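Local coordinates for protein aminopeptidase N (Francisella tularensis subsp. tularensis, PDB 5DLL) that removes N-terminal amino acids, preferably alanine, from peptides as a zinc metallopeptidase of the M1 family and probably helps degrade intracellular peptides, at residues F714-L718 against A729-F733. Residues are numbered along the deposited sequence.
Sequences FTELL and AINEF
Consecutive helices of an alpha-helical repeat pack through buried apolar side chains, and helices 707-717 and 723-736 illustrate this in the C-terminal ARM-repeat region of aminopeptidase N. Residues 729-733 are helical throughout and Phe714 to Leu717 are helical; Phe733 N hydrogen-bonds to Ala729 O (2.9 Å) and Leu718 N to Phe714 O (3.1 Å). The closest CA atoms are those of Phe714 and Ala729, 6.6 Å apart. The aromatic part is an offset stack of Phe714 and Phe733, both t at chi1, with centroids 4.6 Å apart and planes at 17°, while Phe733 CB makes a CH-pi contact over the Phe714 ring face, 4.3 Å from its centroid and 9° off the ring normal. Apolar contacts continue beside the rings. Ala729 CB meets Phe714 CD1 at 3.9 Å and Leu717 CD2 at 3.8 Å; Leu718 CD2 reaches Ile730 CG1 at 4.0 Å. Beyond the pair, Phe733 meets the Trp747 ring of helix 741-752, and Phe714 touches Phe701 of helix 691-703. With no hydrogen bond joining the two segments, the contact rests on apolar burial and ring stacking.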
loop_
_atom_site.group_PDB
_atom_site.type_symbol
_atom_site.label_atom_id
_atom_site.label_comp_id
_atom_site.label_asym_id
_atom_site.label_seq_id
_atom_site.Cartn_x
_atom_site.Cartn_y
_atom_site.Cartn_z
ATOM N N PHE A 714 -10.925 -18.928 16.834
ATOM C CA PHE A 714 -10.261 -18.356 18.008
ATOM C C PHE A 714 -10.828 -16.981 18.356
ATOM O O PHE A 714 -11.221 -16.744 19.497
ATOM C CB PHE A 714 -8.743 -18.273 17.773
ATOM C CG PHE A 714 -7.943 -17.802 18.971
ATOM C CD1 PHE A 714 -8.247 -18.229 20.262
ATOM C CD2 PHE A 714 -6.849 -16.962 18.795
ATOM C CE1 PHE A 714 -7.496 -17.801 21.354
ATOM C CE2 PHE A 714 -6.099 -16.532 19.882
ATOM C CZ PHE A 714 -6.421 -16.953 21.163
ATOM N N THR A 715 -10.883 -16.088 17.370
ATOM C CA THR A 715 -11.396 -14.729 17.571
ATOM C C THR A 715 -12.786 -14.717 18.218
ATOM O O THR A 715 -13.045 -13.926 19.123
ATOM C CB THR A 715 -11.475 -13.950 16.237
ATOM O OG1 THR A 715 -10.207 -13.993 15.568
ATOM C CG2 THR A 715 -11.888 -12.490 16.466
ATOM N N GLU A 716 -13.671 -15.595 17.754
ATOM C CA GLU A 716 -15.054 -15.629 18.235
ATOM C C GLU A 716 -15.156 -16.340 19.583
ATOM O O GLU A 716 -16.012 -16.005 20.404
ATOM C CB GLU A 716 -15.968 -16.300 17.210
ATOM C CG GLU A 716 -15.903 -15.707 15.806
ATOM C CD GLU A 716 -16.361 -14.260 15.717
ATOM O OE1 GLU A 716 -16.929 -13.736 16.699
ATOM O OE2 GLU A 716 -16.151 -13.646 14.644
ATOM N N LEU A 717 -14.273 -17.308 19.813
ATOM C CA LEU A 717 -14.178 -17.979 21.111
ATOM C C LEU A 717 -13.731 -17.000 22.211
ATOM O O LEU A 717 -14.027 -17.214 23.384
ATOM C CB LEU A 717 -13.207 -19.171 21.022
ATOM C CG LEU A 717 -13.635 -20.556 21.532
ATOM C CD1 LEU A 717 -15.092 -20.873 21.229
ATOM C CD2 LEU A 717 -12.729 -21.623 20.927
ATOM N N LEU A 718 -13.023 -15.936 21.826
ATOM C CA LEU A 718 -12.605 -14.878 22.763
ATOM C C LEU A 718 -13.721 -13.886 23.122
ATOM O O LEU A 718 -13.579 -13.124 24.086
ATOM C CB LEU A 718 -11.412 -14.091 22.207
ATOM C CG LEU A 718 -10.085 -14.824 22.008
ATOM C CD1 LEU A 718 -9.094 -13.902 21.309
ATOM C CD2 LEU A 718 -9.525 -15.323 23.332
ATOM N N ALA A 729 -8.977 -21.668 25.090
ATOM C CA ALA A 729 -8.653 -21.367 23.693
ATOM C C ALA A 729 -7.304 -20.659 23.569
ATOM O O ALA A 729 -6.558 -20.903 22.621
ATOM C CB ALA A 729 -9.751 -20.522 23.062
ATOM N N ILE A 730 -7.000 -19.784 24.526
ATOM C CA ILE A 730 -5.702 -19.116 24.580
ATOM C C ILE A 730 -4.599 -20.164 24.711
ATOM O O ILE A 730 -3.630 -20.148 23.952
ATOM C CB ILE A 730 -5.635 -18.100 25.746
ATOM C CG1 ILE A 730 -6.538 -16.896 25.449
ATOM C CG2 ILE A 730 -4.211 -17.610 25.975
ATOM C CD1 ILE A 730 -6.798 -16.003 26.645
ATOM N N ASN A 731 -4.773 -21.084 25.660
ATOM C CA ASN A 731 -3.796 -22.148 25.912
ATOM C C ASN A 731 -3.723 -23.150 24.768
ATOM O O ASN A 731 -2.635 -23.462 24.281
ATOM C CB ASN A 731 -4.134 -22.900 27.203
ATOM C CG ASN A 731 -4.124 -22.005 28.428
ATOM O OD1 ASN A 731 -3.564 -20.905 28.414
ATOM N ND2 ASN A 731 -4.751 -22.476 29.500
ATOM N N GLU A 732 -4.891 -23.654 24.361
ATOM C CA GLU A 732 -5.006 -24.607 23.253
ATOM C C GLU A 732 -4.352 -24.060 21.982
ATOM O O GLU A 732 -3.629 -24.786 21.301
ATOM C CB GLU A 732 -6.477 -24.980 22.985
ATOM C CG GLU A 732 -7.086 -25.956 23.995
ATOM C CD GLU A 732 -8.609 -26.088 23.893
ATOM O OE1 GLU A 732 -9.242 -26.470 24.901
ATOM O OE2 GLU A 732 -9.185 -25.819 22.817
ATOM N N PHE A 733 -4.586 -22.784 21.677
ATOM C CA PHE A 733 -3.969 -22.141 20.511
ATOM C C PHE A 733 -2.447 -22.057 20.666
ATOM O O PHE A 733 -1.710 -22.327 19.718
ATOM C CB PHE A 733 -4.558 -20.744 20.287
ATOM C CG PHE A 733 -4.247 -20.148 18.933
ATOM C CD1 PHE A 733 -3.038 -19.511 18.693
ATOM C CD2 PHE A 733 -5.179 -20.200 17.905
ATOM C CE1 PHE A 733 -2.762 -18.952 17.452
ATOM C CE2 PHE A 733 -4.907 -19.643 16.664
ATOM C CZ PHE A 733 -3.697 -19.018 16.438
#